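Local structure of excinuclease ABC, subunit A. (Deinococcus radiodurans, 2VF7) at residues P147-P152 against K293-Q297; L120-Y124 against T303-I309; A106-G111 against G372-P378; H261-F266 against R277-M282. The protein binds and hydrolyses ATP and binds DNA and zinc, as a UvrA-family ABC ATPase that probably takes part in recognising damaged DNA for excision repair. The protein carries 1 engineered substitution. All coordinates share one frame; numbering follows the deposited sequence.

Three of the contacts touch in succession and the fourth lies apart. Interaction 1 holds C151, a zinc ligand, and touches interaction 2 through L295 CD2 on I309 CD1 (3.4 Å) and a weak ion pair, K293 NZ to D308 OD2. Interaction 2 meets interaction 3, with L120 CD2 3.8 Å from L373 CD1. Interaction 3 carries R375 of an ADP pocket, so the series has the zinc at one end and that pocket at the other. Interactions 1 and 3 have centres about 20 Å apart. Interaction 4, in the region assigned to the UvrA DNA-binding domain family, has its centre about 23 Å from that of interaction 1; the side chain of F266 is about 13 Å from C151's zinc.

Interaction 1. Residues P147-P152 against K293-Q297; sequences PEGACP and KRLRQ. With ZN (zinc ion), chain F.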
loop_
_atom_site.group_PDB
_atom_site.type_symbol
_atom_site.label_atom_id
_atom_site.label_comp_id
_atom_site.label_asym_id
_atom_site.label_seq_id
_atom_site.Cartn_x
_atom_site.Cartn_y
_atom_site.Cartn_z
ATOM N N PRO A 147 15.206 12.391 14.876
ATOM C CA PRO A 147 16.524 13.016 15.085
ATOM C C PRO A 147 16.449 14.234 16.006
ATOM O O PRO A 147 17.481 14.696 16.505
ATOM C CB PRO A 147 16.941 13.452 13.675
ATOM C CG PRO A 147 16.011 12.733 12.734
ATOM C CD PRO A 147 14.734 12.597 13.494
ATOM N N GLU A 148 15.230 14.734 16.211
ATOM C CA GLU A 148 14.933 15.824 17.136
ATOM C C GLU A 148 14.759 15.295 18.575
ATOM O O GLU A 148 14.752 16.069 19.542
ATOM C CB GLU A 148 13.696 16.589 16.623
ATOM C CG GLU A 148 12.844 17.371 17.648
ATOM C CD GLU A 148 13.296 18.807 17.877
ATOM O OE1 GLU A 148 14.359 19.203 17.347
ATOM O OE2 GLU A 148 12.578 19.547 18.594
ATOM N N GLY A 149 14.660 13.974 18.715
ATOM C CA GLY A 149 14.453 13.350 20.025
ATOM C C GLY A 149 15.521 12.379 20.503
ATOM O O GLY A 149 15.813 12.312 21.696
ATOM N N ALA A 150 16.105 11.634 19.570
ATOM C CA ALA A 150 17.050 10.563 19.892
ATOM C C ALA A 150 18.391 11.069 20.414
ATOM O O ALA A 150 18.972 12.010 19.859
ATOM C CB ALA A 150 17.266 9.678 18.678
ATOM N N CYS A 151 18.874 10.433 21.483
ATOM C CA CYS A 151 20.219 10.672 22.003
ATOM C C CYS A 151 21.245 10.456 20.886
ATOM O O CYS A 151 21.210 9.430 20.215
ATOM C CB CYS A 151 20.495 9.731 23.176
ATOM S SG CYS A 151 22.218 9.577 23.683
ATOM N N PRO A 152 22.148 11.432 20.675
ATOM C CA PRO A 152 23.187 11.359 19.622
ATOM C C PRO A 152 24.286 10.288 19.824
ATOM O O PRO A 152 24.954 9.911 18.851
ATOM C CB PRO A 152 23.810 12.765 19.628
ATOM C CG PRO A 152 22.901 13.621 20.483
ATOM C CD PRO A 152 22.226 12.690 21.440
ATOM N N LYS A 293 17.630 5.241 29.578
ATOM C CA LYS A 293 16.711 6.061 28.770
ATOM C C LYS A 293 17.338 6.150 27.379
ATOM O O LYS A 293 18.448 5.640 27.178
ATOM C CB LYS A 293 16.546 7.464 29.385
ATOM C CG LYS A 293 16.950 7.585 30.863
ATOM C CD LYS A 293 15.774 7.823 31.795
ATOM C CE LYS A 293 16.225 7.803 33.264
ATOM N NZ LYS A 293 15.452 8.739 34.158
ATOM N N ARG A 294 16.662 6.777 26.416
ATOM C CA ARG A 294 17.138 6.706 25.025
ATOM C C ARG A 294 17.240 8.049 24.273
ATOM O O ARG A 294 17.504 8.067 23.064
ATOM C CB ARG A 294 16.287 5.703 24.227
ATOM C CG ARG A 294 16.282 4.270 24.786
ATOM C CD ARG A 294 15.724 3.265 23.779
ATOM N NE ARG A 294 14.265 3.123 23.820
ATOM C CZ ARG A 294 13.493 2.928 22.747
ATOM N NH1 ARG A 294 14.026 2.888 21.531
ATOM N NH2 ARG A 294 12.179 2.795 22.886
ATOM N N LEU A 295 17.055 9.161 24.990
ATOM C CA LEU A 295 16.939 10.491 24.356
ATOM C C LEU A 295 17.902 11.585 24.839
ATOM O O LEU A 295 18.726 11.359 25.735
ATOM C CB LEU A 295 15.487 11.002 24.407
ATOM C CG LEU A 295 14.380 10.254 25.151
ATOM C CD1 LEU A 295 14.523 10.379 26.653
ATOM C CD2 LEU A 295 13.046 10.793 24.694
ATOM N N ARG A 296 17.798 12.764 24.213
ATOM C CA ARG A 296 18.577 13.940 24.613
ATOM C C ARG A 296 18.321 14.265 26.076
ATOM O O ARG A 296 17.207 14.066 26.572
ATOM C CB ARG A 296 18.285 15.150 23.712
ATOM C CG ARG A 296 19.295 15.298 22.557
ATOM C CD ARG A 296 19.076 16.557 21.699
ATOM N NE ARG A 296 19.735 16.452 20.391
ATOM C CZ ARG A 296 19.260 15.750 19.363
ATOM N NH1 ARG A 296 18.126 15.078 19.480
ATOM N NH2 ARG A 296 19.915 15.704 18.215
ATOM N N GLN A 297 19.356 14.732 26.772
ATOM C CA GLN A 297 19.268 14.939 28.219
ATOM C C GLN A 297 18.507 16.222 28.541
ATOM O O GLN A 297 18.298 16.556 29.709
ATOM C CB GLN A 297 20.662 14.938 28.859
ATOM C CG GLN A 297 20.686 14.553 30.345
ATOM C CD GLN A 297 22.039 14.004 30.785
ATOM O OE1 GLN A 297 22.641 13.168 30.098
ATOM N NE2 GLN A 297 22.522 14.467 31.938
HETATM ZN ZN ZN F . 21.989 7.293 24.501
#
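The guanidinium of R296 lies against the backbone of 147-152, with CG of P152 and the carbonyl O of A150 over one of its faces and P147 O and G149 N at its edge. R296 NH1 and NH2 grip P147 O end-on, each at 3.1 Å. NH2 approaches nearly along the C=O axis, whereas NH1 stands above the carbonyl plane, and because one atom serves two donors both N-H bonds are bent, to 138° for NH2 and 141° for NH1. A150 O is 3.2 Å from R296 NH1 but at too poor an angle for a hydrogen bond. Arginine suits the place because its chain, extended from CG to NE, reaches back to P147 and ends in two N-H donors that can converge on a single carbonyl oxygen; the stiff ring of P152 crosses it at about a right angle.

Nearer the metal the two loops join as a single beta bridge between A150 and L295. Its bonds run from R296 N to G149 O (3.2 Å) and from C151 N to R294 O (3.2 Å). This second bond anchors the first cysteine of a Cys4 zinc site made of two CxxC pairs, C151 with C154 and C287 with C290. C151 SG is anti to the backbone N (chi1 165°), which carries it to the zinc ion at 2.4 Å; cysteine suits the place because its thiolate is a strong ligand for zinc. The side chain of R294 leads away from the bridge, and its NH1 is hydrogen-bonded to G156 O in the loop beyond C154.

Interaction 2. Residues L120-Y124 against T303-I309; sequences LRMLY and TFAGLDI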
loop_
_atom_site.group_PDB
_atom_site.type_symbol
_atom_site.label_atom_id
_atom_site.label_comp_id
_atom_site.label_asym_id
_atom_site.label_seq_id
_atom_site.Cartn_x
_atom_site.Cartn_y
_atom_site.Cartn_z
ATOM N N LEU A 120 0.957 12.043 25.345
ATOM C CA LEU A 120 1.783 12.466 26.471
ATOM C C LEU A 120 3.136 13.059 26.058
ATOM O O LEU A 120 3.867 13.563 26.900
ATOM C CB LEU A 120 1.899 11.372 27.551
ATOM C CG LEU A 120 2.744 10.097 27.454
ATOM C CD1 LEU A 120 4.220 10.356 27.769
ATOM C CD2 LEU A 120 2.192 9.048 28.408
ATOM N N ARG A 121 3.461 13.019 24.767
ATOM C CA ARG A 121 4.593 13.808 24.252
ATOM C C ARG A 121 4.173 15.269 24.129
ATOM O O ARG A 121 4.969 16.187 24.380
ATOM C CB ARG A 121 5.083 13.307 22.891
ATOM C CG ARG A 121 5.768 11.956 22.915
ATOM C CD ARG A 121 6.232 11.556 21.521
ATOM N NE ARG A 121 6.393 10.112 21.422
ATOM C CZ ARG A 121 5.793 9.343 20.520
ATOM N NH1 ARG A 121 5.003 9.876 19.594
ATOM N NH2 ARG A 121 6.006 8.035 20.537
ATOM N N MET A 122 2.914 15.463 23.738
ATOM C CA MET A 122 2.301 16.783 23.656
ATOM C C MET A 122 1.996 17.350 25.038
ATOM O O MET A 122 1.902 18.566 25.197
ATOM C CB MET A 122 1.011 16.719 22.846
ATOM C CG MET A 122 1.171 16.291 21.410
ATOM S SD MET A 122 -0.471 16.039 20.740
ATOM C CE MET A 122 -0.133 15.068 19.269
ATOM N N LEU A 123 1.822 16.471 26.025
ATOM C CA LEU A 123 1.605 16.894 27.417
ATOM C C LEU A 123 2.896 17.377 28.074
ATOM O O LEU A 123 2.875 18.290 28.894
ATOM C CB LEU A 123 0.973 15.766 28.241
ATOM C CG LEU A 123 0.712 15.980 29.738
ATOM C CD1 LEU A 123 -0.593 15.330 30.156
ATOM C CD2 LEU A 123 1.865 15.457 30.584
ATOM N N TYR A 124 4.007 16.738 27.725
ATOM C CA TYR A 124 5.322 17.134 28.213
ATOM C C TYR A 124 5.829 18.360 27.459
ATOM O O TYR A 124 6.573 19.176 28.011
ATOM C CB TYR A 124 6.310 15.969 28.087
ATOM C CG TYR A 124 6.337 15.039 29.285
ATOM C CD1 TYR A 124 5.327 14.083 29.488
ATOM C CD2 TYR A 124 7.373 15.111 30.218
ATOM C CE1 TYR A 124 5.352 13.225 30.596
ATOM C CE2 TYR A 124 7.407 14.259 31.325
ATOM C CZ TYR A 124 6.397 13.323 31.506
ATOM O OH TYR A 124 6.447 12.492 32.596
ATOM N N THR A 303 9.968 17.339 33.406
ATOM C CA THR A 303 9.380 16.344 34.300
ATOM C C THR A 303 7.832 16.409 34.332
ATOM O O THR A 303 7.230 17.267 33.677
ATOM C CB THR A 303 10.007 16.478 35.733
ATOM O OG1 THR A 303 10.005 15.209 36.400
ATOM C CG2 THR A 303 9.282 17.533 36.596
ATOM N N PHE A 304 7.207 15.482 35.063
ATOM C CA PHE A 304 5.782 15.545 35.414
ATOM C C PHE A 304 5.499 14.622 36.598
ATOM O O PHE A 304 5.888 13.454 36.584
ATOM C CB PHE A 304 4.883 15.189 34.228
ATOM C CG PHE A 304 3.409 15.396 34.493
ATOM C CD1 PHE A 304 2.794 16.604 34.180
ATOM C CD2 PHE A 304 2.629 14.376 35.043
ATOM C CE1 PHE A 304 1.436 16.794 34.417
ATOM C CE2 PHE A 304 1.268 14.565 35.287
ATOM C CZ PHE A 304 0.675 15.772 34.972
ATOM N N ALA A 305 4.815 15.158 37.613
ATOM C CA ALA A 305 4.589 14.483 38.905
ATOM C C ALA A 305 5.886 13.968 39.556
ATOM O O ALA A 305 5.852 13.114 40.453
ATOM C CB ALA A 305 3.548 13.360 38.766
ATOM N N GLY A 306 7.020 14.509 39.098
ATOM C CA GLY A 306 8.343 14.088 39.559
ATOM C C GLY A 306 9.077 13.165 38.600
ATOM O O GLY A 306 10.168 12.684 38.918
ATOM N N LEU A 307 8.487 12.932 37.422
ATOM C CA LEU A 307 8.975 11.923 36.473
ATOM C C LEU A 307 9.136 12.448 35.049
ATOM O O LEU A 307 8.273 13.163 34.550
ATOM C CB LEU A 307 8.026 10.724 36.443
ATOM C CG LEU A 307 7.512 10.130 37.756
ATOM C CD1 LEU A 307 6.192 9.438 37.516
ATOM C CD2 LEU A 307 8.513 9.176 38.385
ATOM N N ASP A 308 10.245 12.086 34.406
ATOM C CA ASP A 308 10.422 12.295 32.967
ATOM C C ASP A 308 9.655 11.193 32.207
ATOM O O ASP A 308 9.244 10.208 32.824
ATOM C CB ASP A 308 11.909 12.270 32.601
ATOM C CG ASP A 308 12.601 10.978 33.039
ATOM O OD1 ASP A 308 12.704 10.052 32.217
ATOM O OD2 ASP A 308 13.021 10.884 34.214
ATOM N N ILE A 309 9.464 11.355 30.891
ATOM C CA ILE A 309 8.613 10.433 30.104
ATOM C C ILE A 309 8.891 8.946 30.352
ATOM O O ILE A 309 7.968 8.146 30.512
ATOM C CB ILE A 309 8.685 10.692 28.576
ATOM C CG1 ILE A 309 10.094 11.118 28.161
ATOM C CG2 ILE A 309 7.648 11.709 28.146
ATOM C CD1 ILE A 309 10.300 11.209 26.659
#
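Y124 drives its ring from the helix into the loop 303-309, and the closest packing gathers round it. I309 CG2 sits over the centre of one face, 3.6 Å from the ring centroid, a CH-pi contact only 11° off the normal. At the ring's edge the hydroxyl donates to the backbone: Y124 OH to L307 O is 2.8 Å. That carbonyl also accepts from F304 N, and the two donors reach it from opposite faces of its plane, the hydroxyl lying 49° out of it. Tyrosine thus pairs a flat apolar face with a polar end that can meet a backbone carbonyl. F304 CB touches Y124 CZ at 3.6 Å.

Beside the tyrosine the leucines fill in. L123 has CG anti to its backbone N (chi1 178°), which brings CD2 over the F304 ring, 4.2 Å from its centroid and offset toward the rim. Branched aliphatic chains suit L123 and I309, since their methyls can lie on ring faces. L120 packs methyl to methyl, its CD1 meeting I309 CG2 at 3.7 Å. Helices 317-328 and 345-365 also pack on L123, through L324 and L356.

The far end of the loop is quite different. A305 and G306 are solvent-exposed and do not touch 120-124, although A305 rests on L323; with positive phi at both, G306 has the backbone shape that calls for glycine. They are the middle of a type I' beta turn, F304 to L307, directly followed by D308 at the N-cap of helix 309-314: a tight turn leading into a helix, docked against helix 116-127.

Interaction 3. Residues A106-G111 against G372-P378; sequences ARSSVG and GLDRSTP. With ADP (adenosine-5'-diphosphate), chain D.
T377 carries two of the polar links to the segment 106-111, a loop that runs into helix 110-113. Its amide donates to the carbonyl of S108, T377 N to S108 O being 3.1 Å, and its hydroxyl accepts in return from the S108 amide, with S108 N 3.0 Å from T377 OG1. OG1 lies between its own backbone N and carbonyl carbon (chi1 42°), which turns it toward that N-H. Threonine suits the place because its hydroxyl can accept this N-H while its methyl CG2 packs on S108 CB; T377 OG1 also lies 3.3 Å from A106 O, at most a weak bond.

Further along, a single beta bridge joins S109 and S376. R375 O takes a weak bond from V110 N (2.9 Å) and a CA-H...O contact from S109 CA. L373 O accepts from G111 N at 3.1 Å, so the first two amides of helix 110-113 find acceptors in this loop, the first weakly. G372 to R375 form a type I beta turn, closed by R375 N to G372 O (3.0 Å). Its last residue, R375, belongs to an ADP pocket whose P-loop contributes G533, G535, K536 and S537.

From the turn R375 reaches the nucleotide: adenine C5 lies 3.5 Å above the guanidinium plane, over its centre, and R375 NE is hydrogen-bonded to T379 OG1, which helps fix the group's rotation. S109 OG pairs with S112 OG. At the other end Y72 of the second subunit packs on A106 and S108.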
loop_
_atom_site.group_PDB
_atom_site.type_symbol
_atom_site.label_atom_id
_atom_site.label_comp_id
_atom_site.label_asym_id
_atom_site.label_seq_id
_atom_site.Cartn_x
_atom_site.Cartn_y
_atom_site.Cartn_z
ATOM N N ALA A 106 4.239 -7.543 14.372
ATOM C CA ALA A 106 5.210 -6.461 14.297
ATOM C C ALA A 106 5.496 -5.943 15.702
ATOM O O ALA A 106 4.694 -6.149 16.629
ATOM C CB ALA A 106 4.694 -5.354 13.410
ATOM N N ARG A 107 6.646 -5.294 15.860
ATOM C CA ARG A 107 7.066 -4.749 17.145
ATOM C C ARG A 107 6.444 -3.388 17.440
ATOM O O ARG A 107 6.574 -2.451 16.655
ATOM C CB ARG A 107 8.590 -4.655 17.211
ATOM C CG ARG A 107 9.278 -5.956 17.588
ATOM C CD ARG A 107 9.092 -6.261 19.070
ATOM N NE ARG A 107 9.922 -5.421 19.935
ATOM C CZ ARG A 107 11.006 -5.845 20.585
ATOM N NH1 ARG A 107 11.403 -7.107 20.477
ATOM N NH2 ARG A 107 11.695 -5.008 21.352
ATOM N N SER A 108 5.764 -3.310 18.580
ATOM C CA SER A 108 5.202 -2.075 19.124
ATOM C C SER A 108 5.271 -2.114 20.641
ATOM O O SER A 108 5.818 -3.047 21.227
ATOM C CB SER A 108 3.733 -1.901 18.709
ATOM O OG SER A 108 3.544 -0.827 17.801
ATOM N N SER A 109 4.703 -1.077 21.254
ATOM C CA SER A 109 4.510 -0.965 22.693
ATOM C C SER A 109 3.017 -0.875 22.913
ATOM O O SER A 109 2.272 -0.670 21.964
ATOM C CB SER A 109 5.140 0.324 23.211
ATOM O OG SER A 109 6.090 0.826 22.298
ATOM N N VAL A 110 2.579 -1.016 24.156
ATOM C CA VAL A 110 1.177 -0.804 24.506
ATOM C C VAL A 110 0.765 0.662 24.249
ATOM O O VAL A 110 -0.315 0.935 23.709
ATOM C CB VAL A 110 0.928 -1.216 25.968
ATOM C CG1 VAL A 110 -0.430 -0.723 26.479
ATOM C CG2 VAL A 110 1.060 -2.726 26.113
ATOM N N GLY A 111 1.650 1.588 24.611
ATOM C CA GLY A 111 1.439 3.006 24.389
ATOM C C GLY A 111 1.419 3.478 22.947
ATOM O O GLY A 111 0.995 4.603 22.668
ATOM N N GLY A 372 1.967 -1.989 31.370
ATOM C CA GLY A 372 2.755 -0.750 31.302
ATOM C C GLY A 372 2.869 -0.297 29.859
ATOM O O GLY A 372 2.929 -1.123 28.952
ATOM N N LEU A 373 2.914 1.007 29.623
ATOM C CA LEU A 373 2.930 1.480 28.235
ATOM C C LEU A 373 4.246 1.264 27.457
ATOM O O LEU A 373 4.291 1.483 26.247
ATOM C CB LEU A 373 2.327 2.897 28.071
ATOM C CG LEU A 373 2.528 4.146 28.932
ATOM C CD1 LEU A 373 1.732 5.258 28.297
ATOM C CD2 LEU A 373 2.079 3.971 30.368
ATOM N N ASP A 374 5.284 0.781 28.141
ATOM C CA ASP A 374 6.536 0.373 27.477
ATOM C C ASP A 374 6.555 -1.119 27.096
ATOM O O ASP A 374 7.486 -1.599 26.444
ATOM C CB ASP A 374 7.768 0.761 28.320
ATOM C CG ASP A 374 7.799 0.084 29.704
ATOM O OD1 ASP A 374 6.841 -0.632 30.078
ATOM O OD2 ASP A 374 8.806 0.275 30.430
ATOM N N ARG A 375 5.503 -1.834 27.492
ATOM C CA ARG A 375 5.373 -3.270 27.285
ATOM C C ARG A 375 5.254 -3.622 25.808
ATOM O O ARG A 375 4.395 -3.083 25.088
ATOM C CB ARG A 375 4.157 -3.781 28.068
ATOM C CG ARG A 375 3.740 -5.210 27.805
ATOM C CD ARG A 375 4.563 -6.188 28.598
ATOM N NE ARG A 375 4.104 -7.557 28.403
ATOM C CZ ARG A 375 3.264 -8.194 29.213
ATOM N NH1 ARG A 375 2.778 -7.594 30.291
ATOM N NH2 ARG A 375 2.905 -9.441 28.940
ATOM N N SER A 376 6.126 -4.535 25.379
ATOM C CA SER A 376 6.246 -4.984 23.994
ATOM C C SER A 376 5.081 -5.855 23.572
ATOM O O SER A 376 4.660 -6.732 24.319
ATOM C CB SER A 376 7.542 -5.776 23.811
ATOM O OG SER A 376 8.471 -5.065 23.012
ATOM N N THR A 377 4.586 -5.626 22.360
ATOM C CA THR A 377 3.412 -6.333 21.860
ATOM C C THR A 377 3.561 -7.844 21.624
ATOM O O THR A 377 2.567 -8.572 21.723
ATOM C CB THR A 377 2.812 -5.663 20.592
ATOM O OG1 THR A 377 3.866 -5.269 19.714
ATOM C CG2 THR A 377 1.998 -4.435 20.977
ATOM N N PRO A 378 4.770 -8.321 21.270
ATOM C CA PRO A 378 4.913 -9.766 21.139
ATOM C C PRO A 378 5.021 -10.515 22.482
ATOM O O PRO A 378 4.969 -11.751 22.507
ATOM C CB PRO A 378 6.215 -9.919 20.331
ATOM C CG PRO A 378 6.587 -8.538 19.892
ATOM C CD PRO A 378 6.021 -7.635 20.912
HETATM P PB ADP D . -1.788 -13.520 33.929
HETATM O O1B ADP D . -2.625 -12.768 32.928
HETATM O O2B ADP D . -0.908 -14.606 33.377
HETATM O O3B ADP D . -2.614 -13.941 35.114
HETATM P PA ADP D . 0.854 -12.337 34.145
HETATM O O1A ADP D . 1.045 -11.596 32.861
HETATM O O2A ADP D . 1.500 -13.668 34.360
HETATM O O3A ADP D . -0.719 -12.443 34.507
HETATM O "O5'" ADP D . 1.486 -11.356 35.263
HETATM C "C5'" ADP D . 0.786 -10.213 35.736
HETATM C "C4'" ADP D . 1.692 -9.020 35.995
HETATM O "O4'" ADP D . 3.008 -9.238 35.493
HETATM C "C3'" ADP D . 1.136 -7.835 35.226
HETATM O "O3'" ADP D . 1.285 -6.649 36.002
HETATM C "C2'" ADP D . 1.990 -7.770 33.974
HETATM O "O2'" ADP D . 2.042 -6.467 33.376
HETATM C "C1'" ADP D . 3.331 -8.273 34.474
HETATM N N9 ADP D . 4.104 -8.883 33.364
HETATM C C8 ADP D . 3.921 -10.125 32.859
HETATM N N7 ADP D . 4.790 -10.392 31.857
HETATM C C5 ADP D . 5.550 -9.282 31.707
HETATM C C6 ADP D . 6.668 -8.870 30.821
HETATM N N6 ADP D . 7.141 -9.724 29.879
HETATM N N1 ADP D . 7.192 -7.630 30.985
HETATM C C2 ADP D . 6.719 -6.769 31.915
HETATM N N3 ADP D . 5.706 -7.077 32.755
HETATM C C4 ADP D . 5.094 -8.294 32.701
#

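Interaction 4. Residues H261-F266 against R277-M282; sequences HVLHTF and RVQGYM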
loop_
_atom_site.group_PDB
_atom_site.type_symbol
_atom_site.label_atom_id
_atom_site.label_comp_id
_atom_site.label_asym_id
_atom_site.label_seq_id
_atom_site.Cartn_x
_atom_site.Cartn_y
_atom_site.Cartn_z
ATOM N N HIS A 261 31.025 -4.121 7.689
ATOM C CA HIS A 261 30.070 -5.189 7.466
ATOM C C HIS A 261 29.233 -5.504 8.683
ATOM O O HIS A 261 28.042 -5.755 8.559
ATOM C CB HIS A 261 30.756 -6.483 7.038
ATOM C CG HIS A 261 29.799 -7.627 6.941
ATOM N ND1 HIS A 261 29.635 -8.546 7.958
ATOM C CD2 HIS A 261 28.885 -7.944 5.988
ATOM C CE1 HIS A 261 28.684 -9.397 7.617
ATOM N NE2 HIS A 261 28.218 -9.059 6.426
ATOM N N VAL A 262 29.867 -5.561 9.852
ATOM C CA VAL A 262 29.170 -5.986 11.064
ATOM C C VAL A 262 28.107 -4.959 11.452
ATOM O O VAL A 262 26.982 -5.323 11.778
ATOM C CB VAL A 262 30.154 -6.272 12.261
ATOM C CG1 VAL A 262 29.410 -6.338 13.588
ATOM C CG2 VAL A 262 30.943 -7.552 12.040
ATOM N N LEU A 263 28.472 -3.687 11.410
ATOM C CA LEU A 263 27.584 -2.621 11.863
ATOM C C LEU A 263 26.492 -2.284 10.832
ATOM O O LEU A 263 25.378 -1.915 11.210
ATOM C CB LEU A 263 28.381 -1.364 12.240
ATOM C CG LEU A 263 29.468 -1.385 13.326
ATOM C CD1 LEU A 263 29.898 0.042 13.605
ATOM C CD2 LEU A 263 29.027 -2.060 14.629
ATOM N N HIS A 264 26.813 -2.388 9.545
ATOM C CA HIS A 264 25.809 -2.201 8.506
ATOM C C HIS A 264 24.812 -3.349 8.561
ATOM O O HIS A 264 23.615 -3.136 8.410
ATOM C CB HIS A 264 26.430 -2.114 7.097
ATOM C CG HIS A 264 25.441 -1.777 6.013
ATOM N ND1 HIS A 264 24.477 -2.666 5.574
ATOM C CD2 HIS A 264 25.271 -0.647 5.283
ATOM C CE1 HIS A 264 23.753 -2.093 4.625
ATOM N NE2 HIS A 264 24.217 -0.870 4.428
ATOM N N THR A 265 25.301 -4.568 8.761
ATOM C CA THR A 265 24.404 -5.704 8.845
ATOM C C THR A 265 23.490 -5.571 10.063
ATOM O O THR A 265 22.289 -5.800 9.962
ATOM C CB THR A 265 25.154 -7.045 8.836
ATOM O OG1 THR A 265 26.036 -7.083 7.709
ATOM C CG2 THR A 265 24.178 -8.209 8.715
ATOM N N PHE A 266 24.053 -5.179 11.203
ATOM C CA PHE A 266 23.260 -4.985 12.414
ATOM C C PHE A 266 22.132 -3.968 12.225
ATOM O O PHE A 266 21.018 -4.186 12.691
ATOM C CB PHE A 266 24.151 -4.557 13.593
ATOM C CG PHE A 266 23.401 -4.371 14.904
ATOM C CD1 PHE A 266 23.122 -5.465 15.731
ATOM C CD2 PHE A 266 22.986 -3.108 15.312
ATOM C CE1 PHE A 266 22.448 -5.308 16.943
ATOM C CE2 PHE A 266 22.298 -2.938 16.525
ATOM C CZ PHE A 266 22.035 -4.045 17.342
ATOM N N ARG A 277 23.464 -13.525 14.477
ATOM C CA ARG A 277 24.807 -14.003 14.109
ATOM C C ARG A 277 25.818 -12.872 14.265
ATOM O O ARG A 277 26.788 -12.987 15.014
ATOM C CB ARG A 277 24.833 -14.510 12.662
ATOM C CG ARG A 277 26.186 -15.007 12.220
ATOM C CD ARG A 277 26.409 -14.765 10.736
ATOM N NE ARG A 277 27.791 -15.086 10.367
ATOM C CZ ARG A 277 28.721 -14.203 9.986
ATOM N NH1 ARG A 277 28.429 -12.899 9.879
ATOM N NH2 ARG A 277 29.954 -14.638 9.690
ATOM N N VAL A 278 25.557 -11.790 13.531
ATOM C CA VAL A 278 26.296 -10.525 13.590
ATOM C C VAL A 278 26.570 -10.045 15.028
ATOM O O VAL A 278 27.678 -9.611 15.357
ATOM C CB VAL A 278 25.547 -9.471 12.708
ATOM C CG1 VAL A 278 25.497 -8.097 13.328
ATOM C CG2 VAL A 278 26.158 -9.438 11.310
ATOM N N GLN A 279 25.561 -10.174 15.881
ATOM C CA GLN A 279 25.645 -9.741 17.266
ATOM C C GLN A 279 26.639 -10.569 18.082
ATOM O O GLN A 279 27.122 -10.107 19.099
ATOM C CB GLN A 279 24.256 -9.769 17.905
ATOM C CG GLN A 279 23.947 -8.585 18.811
ATOM C CD GLN A 279 22.454 -8.433 19.086
ATOM O OE1 GLN A 279 21.611 -9.043 18.408
ATOM N NE2 GLN A 279 22.118 -7.615 20.089
ATOM N N GLY A 280 26.948 -11.783 17.626
ATOM C CA GLY A 280 27.996 -12.601 18.244
ATOM C C GLY A 280 29.423 -12.052 18.120
ATOM O O GLY A 280 30.319 -12.479 18.849
ATOM N N TYR A 281 29.636 -11.114 17.198
ATOM C CA TYR A 281 30.955 -10.504 16.967
ATOM C C TYR A 281 31.003 -9.055 17.451
ATOM O O TYR A 281 31.893 -8.284 17.060
ATOM C CB TYR A 281 31.317 -10.573 15.477
ATOM C CG TYR A 281 31.051 -11.929 14.878
ATOM C CD1 TYR A 281 31.996 -12.951 14.979
ATOM C CD2 TYR A 281 29.845 -12.204 14.223
ATOM C CE1 TYR A 281 31.753 -14.205 14.436
ATOM C CE2 TYR A 281 29.593 -13.466 13.682
ATOM C CZ TYR A 281 30.557 -14.455 13.796
ATOM O OH TYR A 281 30.332 -15.709 13.274
ATOM N N MET A 282 30.045 -8.695 18.303
ATOM C CA MET A 282 29.934 -7.347 18.832
ATOM C C MET A 282 30.079 -7.334 20.342
ATOM O O MET A 282 29.997 -8.378 20.994
ATOM C CB MET A 282 28.592 -6.746 18.458
ATOM C CG MET A 282 28.608 -5.916 17.189
ATOM S SD MET A 282 26.987 -5.187 16.850
ATOM C CE MET A 282 26.201 -6.584 16.089
#
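V278 is the bump at the middle of this contact, and the hollow that takes it is formed by V262, T265 and F266 on one side of a helix. Its two methyls divide the work. V278 CG1 settles over the backbone, 3.5 Å from V262 O, and against F266 CB at 3.8 Å; CG2 presses on T265, where V278 CG2 and T265 CG2 are 3.5 Å apart, tighter than usual for two carbons. A short beta-branched residue fits so shallow a dent. T265 presents its methyl because its hydroxyl is turned back to the helix, with T265 OG1 2.6 Å from H261 O in a hydrogen bond.

M282 fills the neighbouring groove between V262 and F266. Its CG slides past V262 CG1 at 3.7 Å, and a bend at chi3 (-81°) folds the methyl back against the phenyl group. The sulfur stands obliquely to that ring, with M282 SD 4.4 Å from the F266 centroid, a Met-aromatic contact for which a flexible thioether is well shaped. At the ring's edge lies the amide of Q279, its plane turned 77° from the ring and its CD 3.8 Å from F266 CE1.

R277 closes the other end more loosely, its NH1 4.2 Å from H261 CE1, while its NH2 is hydrogen-bonded to W184 O. In this region, assigned to the UvrA DNA-binding domain, helix 258-268 is thus packed on residues that lead from helix 272-278 to strand 283-286, and F266 also meets K275 in a cation-pi contact and the ring of Y161 from strand 159-162.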